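Local atomic coordinates of spermidine synthase (Corynebacterium glutamicum ATCC 13032, PDB entry 3GJY), a protein that probably makes the polyamine spermidine by transferring an aminopropyl group from decarboxylated S-adenosylmethionine to putrescine. Residues S56-G61 with A100-R105; R79-A84 with S245-F250; F177-F182 with R289-S294. All coordinates share one frame; numbering follows the deposited sequence.

Overall arrangement
Contact 1 joins the four-stranded antiparallel N-terminal sheet, through 53-59, one of its two outermost strands, to helix 102-110 of the AdoMet-methyltransferase-like domain. Contact 2 packs helix 69-85, the next helix after that strand, on the loop leaving strand 238-245. Contact 3 ties the start of helix 180-189 to the C-terminal segment. Along the chain the segments of contacts 1 and 2 alternate, as do those of 2 and 3, while contact 1 closes before contact 3 opens. Centres lie about 24 Å (1 and 2), about 26 Å (2 and 3) and about 31 Å (1 and 3) apart, without touching. The three thus join the N-terminal sheet, a helix and the C-terminal segment to the domain at separate places.

Contact 1 of 3, residues S56-G61 with A100-R105; sequences SHIVLG and ACTMAR
Arg-105 reaches from its helix to the end of strand 53-59, where its NH2 donates to the backbone O of Val-59 at 2.9 Å. The N-H...O angle is 147°; the oxygen lies in the guanidinium plane, while the nitrogen stands above the plane of the carbonyl. CG is anti to the backbone N (chi1 173°) and the chain stays extended from CG to NE, a span that suits a long arginine. On the second terminal nitrogen, NH1, a water accepts at 2.9 Å, also in the guanidinium plane, and this water takes the N-H of Val-59 too. NH2 also forms a salt bridge with Asp-134, which accepts from Gly-61 N as well. Ile-58 crosses the arginine at about a right angle, its CG2 3.6 Å from NH1.

The contact joins the N-terminal antiparallel sheet to the AdoMet-methyltransferase-like domain, whose fold usually carries a glycine-rich AdoMet-binding loop after its first strand; here the turn after strand 92-96, ending near Ala-100, is probably its counterpart. A formic acid molecule, probably from the crystallisation liquor, lies about 5 Å from the Ala-100 side chain and may mark a pocket. Beside this turn the two segments meet through small residues: Ser-56 CB touches Ala-100 CB at 3.8 Å. Ser-56 OG, anti to its backbone N (chi1 -169°), donates to Thr-102 OG1 at 2.7 Å. Threonine suits the place with two branches: OG1 takes the serine's bond, while Thr-102 CG2 comes within 3.9 Å of Ile-58 CG2. Met-71 of helix 69-85 touches both Ser-56 and Thr-102.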
ATOM      1  N   SER A  56       0.740  11.499  -5.141  1.00 15.29           N
ATOM      2  CA  SER A  56       1.163  10.615  -6.222  1.00 14.35           C
ATOM      3  C   SER A  56       1.869  11.408  -7.326  1.00 14.20           C
ATOM      4  O   SER A  56       1.795  12.644  -7.360  1.00 14.76           O
ATOM      5  CB  SER A  56      -0.009   9.819  -6.810  1.00 14.46           C
ATOM      6  OG  SER A  56       0.536   8.825  -7.652  1.00 14.14           O
ATOM      7  N   HIS A  57       2.582  10.699  -8.197  1.00 14.80           N
ATOM      8  CA  HIS A  57       3.181  11.301  -9.370  1.00 14.53           C
ATOM      9  C   HIS A  57       3.027  10.341 -10.518  1.00 13.83           C
ATOM     10  O   HIS A  57       3.259   9.142 -10.334  1.00 14.24           O
ATOM     11  CB  HIS A  57       4.653  11.645  -9.118  1.00 14.73           C
ATOM     12  CG  HIS A  57       5.286  12.300 -10.289  1.00 14.95           C
ATOM     13  ND1 HIS A  57       5.761  11.576 -11.364  1.00 16.66           N
ATOM     14  CD2 HIS A  57       5.455  13.606 -10.603  1.00 17.35           C
ATOM     15  CE1 HIS A  57       6.187  12.414 -12.290  1.00 18.99           C
ATOM     16  NE2 HIS A  57       6.036  13.642 -11.841  1.00 17.00           N
ATOM     17  N   ILE A  58       2.597  10.855 -11.674  1.00 13.47           N
ATOM     18  CA  ILE A  58       2.402  10.008 -12.855  1.00 13.81           C
ATOM     19  C   ILE A  58       3.029  10.660 -14.079  1.00 13.53           C
ATOM     20  O   ILE A  58       3.195  11.896 -14.134  1.00 14.62           O
ATOM     21  CB  ILE A  58       0.927   9.726 -13.138  1.00 13.39           C
ATOM     22  CG1 ILE A  58       0.133  11.020 -13.382  1.00 14.48           C
ATOM     23  CG2 ILE A  58       0.320   8.937 -11.965  1.00 14.65           C
ATOM     24  CD1 ILE A  58      -1.363  10.788 -13.713  1.00 16.65           C
ATOM     25  N   VAL A  59       3.403   9.824 -15.038  1.00 13.72           N
ATOM     26  CA  VAL A  59       3.741  10.308 -16.372  1.00 14.33           C
ATOM     27  C   VAL A  59       2.723   9.652 -17.291  1.00 13.87           C
ATOM     28  O   VAL A  59       2.625   8.412 -17.356  1.00 14.05           O
ATOM     29  CB  VAL A  59       5.168   9.904 -16.761  1.00 14.79           C
ATOM     30  CG1 VAL A  59       5.439  10.352 -18.208  1.00 17.63           C
ATOM     31  CG2 VAL A  59       6.221  10.496 -15.780  1.00 15.88           C
ATOM     32  N   LEU A  60       1.956  10.469 -17.999  1.00 14.12           N
ATOM     33  CA  LEU A  60       0.898   9.915 -18.858  1.00 14.70           C
ATOM     34  C   LEU A  60       1.521   8.987 -19.912  1.00 14.83           C
ATOM     35  O   LEU A  60       2.587   9.278 -20.494  1.00 16.31           O
ATOM     36  CB  LEU A  60       0.125  11.048 -19.553  1.00 15.04           C
ATOM     37  CG  LEU A  60      -0.429  12.144 -18.636  1.00 15.85           C
ATOM     38  CD1 LEU A  60      -1.191  13.197 -19.478  1.00 18.75           C
ATOM     39  CD2 LEU A  60      -1.387  11.560 -17.553  1.00 17.48           C
ATOM     40  N   GLY A  61       0.883   7.847 -20.131  1.00 14.28           N
ATOM     41  CA  GLY A  61       1.356   6.877 -21.110  1.00 14.84           C
ATOM     42  C   GLY A  61       2.463   5.959 -20.611  1.00 15.67           C
ATOM     43  O   GLY A  61       2.874   5.044 -21.345  1.00 16.87           O
ATOM     44  N   ALA A 100      -4.413   8.691  -6.340  1.00 21.03           N
ATOM     45  CA  ALA A 100      -4.643   8.744  -7.739  1.00 17.80           C
ATOM     46  C   ALA A 100      -4.871   7.394  -8.434  1.00 15.12           C
ATOM     47  O   ALA A 100      -4.789   7.360  -9.648  1.00 14.19           O
ATOM     48  CB  ALA A 100      -3.460   9.507  -8.437  1.00 19.51           C
ATOM     49  N   CYS A 101      -5.073   6.295  -7.687  1.00 13.18           N
ATOM     50  CA  CYS A 101      -5.071   4.946  -8.281  1.00 12.67           C
ATOM     51  C   CYS A 101      -3.769   4.562  -8.978  1.00 12.75           C
ATOM     52  O   CYS A 101      -3.763   3.684  -9.839  1.00 12.52           O
ATOM     53  CB  CYS A 101      -6.234   4.779  -9.270  1.00 13.57           C
ATOM     54  SG  CYS A 101      -7.875   4.944  -8.540  1.00 16.10           S
ATOM     55  N   THR A 102      -2.666   5.212  -8.602  1.00 12.18           N
ATOM     56  CA  THR A 102      -1.407   4.991  -9.302  1.00 11.89           C
ATOM     57  C   THR A 102      -0.833   3.590  -9.094  1.00 11.49           C
ATOM     58  O   THR A 102      -0.329   2.981 -10.059  1.00 11.60           O
ATOM     59  CB  THR A 102      -0.432   6.079  -8.906  1.00 12.25           C
ATOM     60  OG1 THR A 102      -1.036   7.349  -9.243  1.00 12.91           O
ATOM     61  CG2 THR A 102       0.980   5.895  -9.558  1.00 14.14           C
HETATM   62  N   MSE A 103      -0.866   3.063  -7.868  1.00 12.66           N
HETATM   63  CA  MSE A 103      -0.409   1.697  -7.646  0.50 12.20           C
HETATM   64  C   MSE A 103      -1.261   0.679  -8.447  1.00 12.38           C
HETATM   65  O   MSE A 103      -0.748  -0.276  -9.023  1.00 13.26           O
HETATM   66  CB  MSE A 103      -0.477   1.391  -6.140  0.50 12.90           C
HETATM   67  CG  MSE A 103       0.392   0.262  -5.680  0.50 13.85           C
HETATM   68 SE   MSE A 103       2.312   0.707  -5.339  0.40 14.13          SE
HETATM   69  CE  MSE A 103       3.040   0.402  -7.152  0.50 14.37           C
ATOM     70  N   ALA A 104      -2.586   0.878  -8.450  1.00 11.32           N
ATOM     71  CA  ALA A 104      -3.494   0.028  -9.229  1.00 11.08           C
ATOM     72  C   ALA A 104      -3.140   0.048 -10.722  1.00 11.11           C
ATOM     73  O   ALA A 104      -3.097  -0.994 -11.405  1.00 11.34           O
ATOM     74  CB  ALA A 104      -4.974   0.408  -8.980  1.00 11.75           C
ATOM     75  N   ARG A 105      -2.902   1.260 -11.219  1.00 10.25           N
ATOM     76  CA  ARG A 105      -2.495   1.490 -12.615  1.00 11.43           C
ATOM     77  C   ARG A 105      -1.173   0.764 -12.938  1.00 10.83           C
ATOM     78  O   ARG A 105      -0.993   0.182 -14.023  1.00 11.84           O
ATOM     79  CB  ARG A 105      -2.376   3.005 -12.804  1.00 11.83           C
ATOM     80  CG  ARG A 105      -1.789   3.496 -14.141  1.00 11.32           C
ATOM     81  CD  ARG A 105      -1.821   5.018 -14.116  1.00 11.41           C
ATOM     82  NE  ARG A 105      -1.179   5.666 -15.264  1.00 12.17           N
ATOM     83  CZ  ARG A 105       0.024   6.227 -15.245  1.00 11.98           C
ATOM     84  NH1 ARG A 105       0.809   6.153 -14.167  1.00 12.68           N
ATOM     85  NH2 ARG A 105       0.421   6.882 -16.319  1.00 12.77           N
TER
HETATM   86  O   HOH W   1       3.570   7.057 -14.359  1.00 13.94           O

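Contact 2 of 3, residues R79-A84 with S245-F250; sequences RAFIDA and SDTEFF
The Phe-250 ring presents its edge to the helix: Ala-84 CB lies in the ring plane 3.5 Å from CZ, and Ala-80 O is in plane as well, 3.9 Å from CE2. Phe-249 has the backbone O of Thr-247 over one face, displaced toward the rim, and meets the Phe-81 ring obliquely, with centroids 5.8 Å apart and planes at 50°. The Phe-81 and His-85 rings meet edge-to-face. With CG placed anti to the backbone N (chi1 -175°), the Phe-81 ring heads for the end of strand 238-245 and the loop after it, where its CZ comes 3.4 Å from Ser-245 OG and 3.7 Å from Thr-247 CB.

Alanines one helical turn apart suit the face of helix 69-85 that meets Phe-250, since their small side chains let the ring come close to the backbone. At the strand end, Ser-245 OG accepts from Thr-247 N at 2.9 Å, forming an ST turn. With this OG also bonded to Gly-194 O, and Thr-247 OG1 to Gly-193 O, the contact rests on apolar and aromatic packing, set by shape rather than by directional bonds.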
ATOM      1  N   ARG A  79       5.725  -7.722  -6.377  1.00 12.48           N
ATOM      2  CA  ARG A  79       6.023  -8.471  -7.625  1.00 13.12           C
ATOM      3  C   ARG A  79       6.855  -9.702  -7.309  1.00 13.05           C
ATOM      4  O   ARG A  79       6.635 -10.777  -7.889  1.00 13.93           O
ATOM      5  CB  ARG A  79       6.756  -7.617  -8.663  1.00 13.30           C
ATOM      6  CG  ARG A  79       5.836  -6.580  -9.337  1.00 15.23           C
ATOM      7  CD  ARG A  79       6.643  -5.716 -10.270  1.00 17.29           C
ATOM      8  NE  ARG A  79       7.191  -6.464 -11.391  1.00 21.14           N
ATOM      9  CZ  ARG A  79       7.847  -5.882 -12.390  1.00 25.44           C
ATOM     10  NH1 ARG A  79       8.041  -4.562 -12.375  1.00 26.82           N
ATOM     11  NH2 ARG A  79       8.322  -6.616 -13.390  1.00 28.07           N
ATOM     12  N   ALA A  80       7.816  -9.571  -6.390  1.00 13.59           N
ATOM     13  CA  ALA A  80       8.634 -10.752  -6.042  1.00 14.03           C
ATOM     14  C   ALA A  80       7.739 -11.900  -5.524  1.00 14.12           C
ATOM     15  O   ALA A  80       7.914 -13.070  -5.886  1.00 15.57           O
ATOM     16  CB  ALA A  80       9.728 -10.382  -5.027  1.00 14.78           C
ATOM     17  N   PHE A  81       6.780 -11.542  -4.683  1.00 13.03           N
ATOM     18  CA  PHE A  81       5.890 -12.513  -4.108  1.00 12.40           C
ATOM     19  C   PHE A  81       4.942 -13.091  -5.167  1.00 12.20           C
ATOM     20  O   PHE A  81       4.782 -14.314  -5.268  1.00 13.26           O
ATOM     21  CB  PHE A  81       5.076 -11.849  -2.996  1.00 12.47           C
ATOM     22  CG  PHE A  81       4.194 -12.818  -2.235  1.00 12.80           C
ATOM     23  CD1 PHE A  81       4.623 -13.351  -1.025  1.00 13.45           C
ATOM     24  CD2 PHE A  81       2.970 -13.227  -2.737  1.00 13.74           C
ATOM     25  CE1 PHE A  81       3.822 -14.232  -0.297  1.00 14.54           C
ATOM     26  CE2 PHE A  81       2.178 -14.140  -2.023  1.00 14.04           C
ATOM     27  CZ  PHE A  81       2.631 -14.635  -0.811  1.00 14.92           C
ATOM     28  N   ILE A  82       4.281 -12.222  -5.935  1.00 12.11           N
ATOM     29  CA  ILE A  82       3.325 -12.668  -6.943  1.00 12.97           C
ATOM     30  C   ILE A  82       4.040 -13.568  -7.959  1.00 12.57           C
ATOM     31  O   ILE A  82       3.518 -14.611  -8.362  1.00 14.06           O
ATOM     32  CB  ILE A  82       2.682 -11.441  -7.657  1.00 12.38           C
ATOM     33  CG1 ILE A  82       1.779 -10.655  -6.684  1.00 12.47           C
ATOM     34  CG2 ILE A  82       1.904 -11.857  -8.929  1.00 14.21           C
ATOM     35  CD1 ILE A  82       1.496  -9.235  -7.145  1.00 13.74           C
ATOM     36  N   ASP A  83       5.213 -13.141  -8.398  1.00 13.19           N
ATOM     37  CA  ASP A  83       5.938 -13.915  -9.406  1.00 13.93           C
ATOM     38  C   ASP A  83       6.302 -15.305  -8.902  1.00 14.64           C
ATOM     39  O   ASP A  83       6.294 -16.269  -9.671  1.00 16.60           O
ATOM     40  CB  ASP A  83       7.185 -13.166  -9.868  1.00 14.95           C
ATOM     41  CG  ASP A  83       6.851 -11.913 -10.665  1.00 16.13           C
ATOM     42  OD1 ASP A  83       5.671 -11.723 -11.083  1.00 15.45           O
ATOM     43  OD2 ASP A  83       7.792 -11.124 -10.863  1.00 18.65           O
ATOM     44  N   ALA A  84       6.660 -15.402  -7.635  1.00 14.47           N
ATOM     45  CA  ALA A  84       7.041 -16.691  -7.060  1.00 14.95           C
ATOM     46  C   ALA A  84       5.874 -17.593  -6.708  1.00 15.24           C
ATOM     47  O   ALA A  84       6.025 -18.819  -6.779  1.00 17.82           O
ATOM     48  CB  ALA A  84       7.888 -16.463  -5.834  1.00 16.51           C
ATOM     49  N   SER A 245       1.828 -12.843   5.290  1.00 12.10           N
ATOM     50  CA  SER A 245       1.262 -13.920   4.489  1.00 11.90           C
ATOM     51  C   SER A 245       1.410 -15.227   5.246  1.00 11.96           C
ATOM     52  O   SER A 245       2.317 -15.360   6.106  1.00 12.89           O
ATOM     53  CB  SER A 245       2.063 -14.077   3.192  1.00 11.71           C
ATOM     54  OG  SER A 245       1.523 -15.094   2.338  1.00 12.61           O
ATOM     55  N   ASP A 246       0.549 -16.196   4.914  1.00 12.71           N
ATOM     56  CA  ASP A 246       0.785 -17.573   5.374  1.00 12.78           C
ATOM     57  C   ASP A 246       1.841 -18.316   4.543  1.00 13.02           C
ATOM     58  O   ASP A 246       2.277 -19.402   4.924  1.00 14.59           O
ATOM     59  CB  ASP A 246      -0.499 -18.390   5.421  1.00 12.67           C
ATOM     60  CG  ASP A 246      -1.442 -17.911   6.517  1.00 11.04           C
ATOM     61  OD1 ASP A 246      -0.994 -17.299   7.513  1.00 14.47           O
ATOM     62  OD2 ASP A 246      -2.637 -18.220   6.377  1.00 15.04           O
ATOM     63  N   THR A 247       2.235 -17.714   3.427  1.00 13.79           N
ATOM     64  CA  THR A 247       3.361 -18.184   2.614  1.00 13.62           C
ATOM     65  C   THR A 247       4.662 -17.593   3.177  1.00 13.88           C
ATOM     66  O   THR A 247       4.710 -16.407   3.513  1.00 14.07           O
ATOM     67  CB  THR A 247       3.170 -17.731   1.144  1.00 13.93           C
ATOM     68  OG1 THR A 247       1.929 -18.232   0.649  1.00 16.60           O
ATOM     69  CG2 THR A 247       4.319 -18.206   0.216  1.00 14.28           C
ATOM     70  N   GLU A 248       5.702 -18.433   3.324  1.00 15.25           N
ATOM     71  CA  GLU A 248       7.008 -17.942   3.754  1.00 15.95           C
ATOM     72  C   GLU A 248       7.563 -16.850   2.848  1.00 15.81           C
ATOM     73  O   GLU A 248       7.444 -16.939   1.638  1.00 16.67           O
ATOM     74  CB  GLU A 248       8.022 -19.100   3.791  1.00 17.24           C
ATOM     75  CG  GLU A 248       7.707 -20.128   4.821  1.00 23.86           C
ATOM     76  CD  GLU A 248       8.779 -21.164   4.930  1.00 30.77           C
ATOM     77  OE1 GLU A 248       9.893 -20.817   5.376  1.00 35.25           O
ATOM     78  OE2 GLU A 248       8.490 -22.321   4.581  1.00 35.95           O
ATOM     79  N   PHE A 249       8.137 -15.817   3.456  1.00 15.68           N
ATOM     80  CA  PHE A 249       8.869 -14.794   2.734  1.00 14.58           C
ATOM     81  C   PHE A 249      10.303 -15.240   2.515  1.00 16.02           C
ATOM     82  O   PHE A 249      10.833 -16.107   3.241  1.00 16.36           O
ATOM     83  CB  PHE A 249       8.812 -13.475   3.508  1.00 14.39           C
ATOM     84  CG  PHE A 249       7.438 -12.836   3.483  1.00 14.85           C
ATOM     85  CD1 PHE A 249       6.938 -12.268   2.298  1.00 15.07           C
ATOM     86  CD2 PHE A 249       6.618 -12.901   4.580  1.00 16.13           C
ATOM     87  CE1 PHE A 249       5.663 -11.710   2.258  1.00 14.77           C
ATOM     88  CE2 PHE A 249       5.346 -12.327   4.545  1.00 14.00           C
ATOM     89  CZ  PHE A 249       4.866 -11.763   3.375  1.00 12.86           C
ATOM     90  N   PHE A 250      10.941 -14.638   1.528  1.00 16.23           N
ATOM     91  CA  PHE A 250      12.325 -14.988   1.192  1.00 18.21           C
ATOM     92  C   PHE A 250      13.250 -14.685   2.384  1.00 18.23           C
ATOM     93  O   PHE A 250      13.033 -13.744   3.166  1.00 17.44           O
ATOM     94  CB  PHE A 250      12.737 -14.275  -0.109  1.00 19.70           C
ATOM     95  CG  PHE A 250      11.893 -14.685  -1.299  1.00 25.37           C
ATOM     96  CD1 PHE A 250      11.949 -15.987  -1.792  1.00 28.81           C
ATOM     97  CD2 PHE A 250      11.034 -13.782  -1.900  1.00 30.93           C
ATOM     98  CE1 PHE A 250      11.165 -16.377  -2.891  1.00 31.78           C
ATOM     99  CE2 PHE A 250      10.245 -14.162  -2.999  1.00 32.30           C
ATOM    100  CZ  PHE A 250      10.328 -15.454  -3.491  1.00 32.61           C
TER

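Contact 3 of 3, residues F177-F182 with R289-S294; sequences FTTVEF and RHDGVS
Glu-181 grips two consecutive residues of 289-294 with its carboxylate. OE2 takes the N-H of His-290 ND1 at 2.8 Å, nearly straight (174°); it is met on its syn side, somewhat out of the carboxylate plane, and lies in the imidazole plane. OE1 accepts from Asp-291 N at 2.8 Å, met from above the carboxylate plane. The glutamate chain bends at chi2 (79°), which swings CD back toward the histidine. Val-180 lies beside His-290, its CG2 over the ring face in a CH-pi contact 4.1 Å from the centroid, while its backbone N donates to Arg-289 O at 2.8 Å. Threonine suits the N-cap of helix 180-189: Thr-179 OG1 accepts from Phe-182 N at 3.2 Å and donates to Asp-291 OD1 at 2.8 Å. Thr-178 OG1 receives Arg-289 NH1 at 3.1 Å, at the edge of the guanidinium, in its plane. These bonds tie the start of helix 180-189 to the irregular C-terminal segment after helix 276-282.

In the next shell, Arg-149 of helix 148-153 forms a salt bridge with Asp-291 OD2. Gln-175 holds both sides, its O bonded to Thr-178 OG1 and its NE2 to His-290 O.

Glu-181 OE1 and Asp-291 OD1 approach to 3.7 Å, a repulsion that Arg-149 and the positive end of the helix dipole probably offset; the paired glutamate would favour a protonated His-290.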
ATOM      1  N   PHE A 177      -7.319   0.723  11.109  1.00 14.76           N
ATOM      2  CA  PHE A 177      -6.586   0.006  10.082  1.00 14.58           C
ATOM      3  C   PHE A 177      -5.363  -0.699  10.643  1.00 14.65           C
ATOM      4  O   PHE A 177      -4.569  -1.238   9.869  1.00 15.30           O
ATOM      5  CB  PHE A 177      -6.152   0.979   8.982  1.00 14.31           C
ATOM      6  CG  PHE A 177      -7.279   1.451   8.144  1.00 13.87           C
ATOM      7  CD1 PHE A 177      -7.891   0.608   7.239  1.00 13.85           C
ATOM      8  CD2 PHE A 177      -7.769   2.759   8.293  1.00 15.45           C
ATOM      9  CE1 PHE A 177      -8.960   1.070   6.447  1.00 17.23           C
ATOM     10  CE2 PHE A 177      -8.838   3.207   7.509  1.00 18.77           C
ATOM     11  CZ  PHE A 177      -9.425   2.363   6.592  1.00 18.92           C
ATOM     12  N   THR A 178      -5.203  -0.715  11.968  1.00 13.80           N
ATOM     13  CA  THR A 178      -3.975  -1.252  12.564  1.00 14.84           C
ATOM     14  C   THR A 178      -4.188  -2.364  13.583  1.00 13.71           C
ATOM     15  O   THR A 178      -3.235  -2.781  14.250  1.00 15.06           O
ATOM     16  CB  THR A 178      -3.136  -0.137  13.229  1.00 15.53           C
ATOM     17  OG1 THR A 178      -3.781   0.270  14.432  1.00 16.55           O
ATOM     18  CG2 THR A 178      -2.972   1.042  12.275  1.00 17.47           C
ATOM     19  N   THR A 179      -5.425  -2.828  13.703  1.00 13.37           N
ATOM     20  CA  THR A 179      -5.781  -3.738  14.780  1.00 13.05           C
ATOM     21  C   THR A 179      -5.818  -5.180  14.314  1.00 12.52           C
ATOM     22  O   THR A 179      -5.978  -5.497  13.115  1.00 12.63           O
ATOM     23  CB  THR A 179      -7.176  -3.421  15.341  1.00 12.65           C
ATOM     24  OG1 THR A 179      -8.129  -3.543  14.273  1.00 13.64           O
ATOM     25  CG2 THR A 179      -7.223  -2.033  15.906  1.00 14.68           C
ATOM     26  N   VAL A 180      -5.748  -6.068  15.301  1.00 12.89           N
ATOM     27  CA  VAL A 180      -5.873  -7.505  15.054  1.00 12.93           C
ATOM     28  C   VAL A 180      -7.185  -7.802  14.319  1.00 13.62           C
ATOM     29  O   VAL A 180      -7.208  -8.594  13.372  1.00 12.79           O
ATOM     30  CB  VAL A 180      -5.802  -8.258  16.380  1.00 13.00           C
ATOM     31  CG1 VAL A 180      -6.289  -9.730  16.206  1.00 13.65           C
ATOM     32  CG2 VAL A 180      -4.358  -8.172  16.973  1.00 13.86           C
ATOM     33  N   GLU A 181      -8.258  -7.117  14.699  1.00 14.08           N
ATOM     34  CA  GLU A 181      -9.546  -7.368  14.049  1.00 13.27           C
ATOM     35  C   GLU A 181      -9.498  -7.003  12.567  1.00 12.25           C
ATOM     36  O   GLU A 181     -10.010  -7.750  11.727  1.00 12.59           O
ATOM     37  CB  GLU A 181     -10.675  -6.591  14.758  1.00 13.40           C
ATOM     38  CG  GLU A 181     -11.019  -7.134  16.167  1.00 15.91           C
ATOM     39  CD  GLU A 181     -10.039  -6.688  17.231  1.00 15.89           C
ATOM     40  OE1 GLU A 181      -9.233  -5.749  17.001  1.00 15.32           O
ATOM     41  OE2 GLU A 181     -10.086  -7.298  18.335  1.00 21.63           O
ATOM     42  N   PHE A 182      -8.856  -5.879  12.240  1.00 11.61           N
ATOM     43  CA  PHE A 182      -8.683  -5.510  10.834  1.00 12.06           C
ATOM     44  C   PHE A 182      -7.874  -6.561  10.086  1.00 12.01           C
ATOM     45  O   PHE A 182      -8.291  -6.990   9.017  1.00 11.71           O
ATOM     46  CB  PHE A 182      -8.021  -4.141  10.709  1.00 12.51           C
ATOM     47  CG  PHE A 182      -7.638  -3.784   9.298  1.00 11.36           C
ATOM     48  CD1 PHE A 182      -8.612  -3.502   8.336  1.00 14.39           C
ATOM     49  CD2 PHE A 182      -6.292  -3.739   8.927  1.00 12.30           C
ATOM     50  CE1 PHE A 182      -8.227  -3.170   7.024  1.00 13.63           C
ATOM     51  CE2 PHE A 182      -5.921  -3.403   7.643  1.00 13.34           C
ATOM     52  CZ  PHE A 182      -6.872  -3.133   6.691  1.00 12.85           C
ATOM     53  N   ARG A 289      -2.530  -4.104  18.737  1.00 16.59           N
ATOM     54  CA  ARG A 289      -3.700  -3.232  18.966  1.00 16.14           C
ATOM     55  C   ARG A 289      -4.999  -3.952  18.649  1.00 15.64           C
ATOM     56  O   ARG A 289      -5.045  -4.821  17.765  1.00 15.05           O
ATOM     57  CB  ARG A 289      -3.645  -1.988  18.100  1.00 18.70           C
ATOM     58  CG  ARG A 289      -2.387  -1.152  18.325  1.00 20.23           C
ATOM     59  CD  ARG A 289      -2.376  -0.007  17.366  1.00 22.91           C
ATOM     60  NE  ARG A 289      -1.269   0.912  17.605  1.00 25.82           N
ATOM     61  CZ  ARG A 289      -0.980   1.930  16.807  1.00 27.77           C
ATOM     62  NH1 ARG A 289      -1.699   2.154  15.704  1.00 28.09           N
ATOM     63  NH2 ARG A 289       0.045   2.730  17.114  1.00 28.42           N
ATOM     64  N   HIS A 290      -6.047  -3.564  19.367  1.00 15.75           N
ATOM     65  CA  HIS A 290      -7.396  -4.078  19.157  1.00 15.59           C
ATOM     66  C   HIS A 290      -8.361  -2.929  18.948  1.00 15.87           C
ATOM     67  O   HIS A 290      -8.122  -1.804  19.410  1.00 16.43           O
ATOM     68  CB  HIS A 290      -7.832  -4.957  20.331  1.00 16.30           C
ATOM     69  CG  HIS A 290      -7.155  -6.280  20.325  1.00 16.80           C
ATOM     70  ND1 HIS A 290      -7.700  -7.383  19.711  1.00 18.96           N
ATOM     71  CD2 HIS A 290      -5.936  -6.662  20.784  1.00 18.48           C
ATOM     72  CE1 HIS A 290      -6.877  -8.408  19.848  1.00 17.92           C
ATOM     73  NE2 HIS A 290      -5.793  -7.993  20.476  1.00 19.55           N
ATOM     74  N   ASP A 291      -9.450  -3.209  18.236  1.00 16.16           N
ATOM     75  CA  ASP A 291     -10.520  -2.227  18.076  1.00 17.69           C
ATOM     76  C   ASP A 291     -10.953  -1.731  19.450  1.00 19.73           C
ATOM     77  O   ASP A 291     -11.036  -2.510  20.400  1.00 21.11           O
ATOM     78  CB  ASP A 291     -11.743  -2.861  17.414  1.00 16.77           C
ATOM     79  CG  ASP A 291     -11.533  -3.168  15.931  1.00 16.31           C
ATOM     80  OD1 ASP A 291     -10.557  -2.689  15.316  1.00 15.78           O
ATOM     81  OD2 ASP A 291     -12.394  -3.868  15.407  1.00 17.37           O
ATOM     82  N   GLY A 292     -11.198  -0.432  19.516  1.00 21.75           N
ATOM     83  CA  GLY A 292     -11.766   0.175  20.706  1.00 23.08           C
ATOM     84  C   GLY A 292     -13.182  -0.290  21.000  1.00 23.64           C
ATOM     85  O   GLY A 292     -13.911  -0.776  20.112  1.00 23.95           O
ATOM     86  N   VAL A 293     -13.570  -0.149  22.262  1.00 23.63           N
ATOM     87  CA  VAL A 293     -14.943  -0.410  22.686  0.50 23.68           C
ATOM     88  C   VAL A 293     -15.890   0.523  21.913  1.00 23.31           C
ATOM     89  O   VAL A 293     -15.489   1.612  21.470  1.00 23.37           O
ATOM     90  CB  VAL A 293     -15.105  -0.245  24.239  0.50 24.15           C
ATOM     91  CG1 VAL A 293     -15.081   1.224  24.659  0.50 24.08           C
ATOM     92  CG2 VAL A 293     -16.365  -0.941  24.755  0.50 24.80           C
ATOM     93  N   SER A 294     -17.138   0.099  21.747  1.00 23.72           N
ATOM     94  CA  SER A 294     -18.099   0.922  21.040  1.00 23.30           C
ATOM     95  C   SER A 294     -18.407   2.220  21.778  1.00 23.33           C
ATOM     96  O   SER A 294     -18.668   2.218  23.001  1.00 23.62           O
ATOM     97  CB  SER A 294     -19.391   0.164  20.790  1.00 23.60           C
ATOM     98  OG  SER A 294     -20.303   1.085  20.221  1.00 24.88           O
TER
HETATM   99  O   HOH W   2      -1.809  -4.507  15.981  1.00 16.34           O
HETATM  100  O   HOH W   3     -12.025  -5.702  19.882  1.00 38.55           O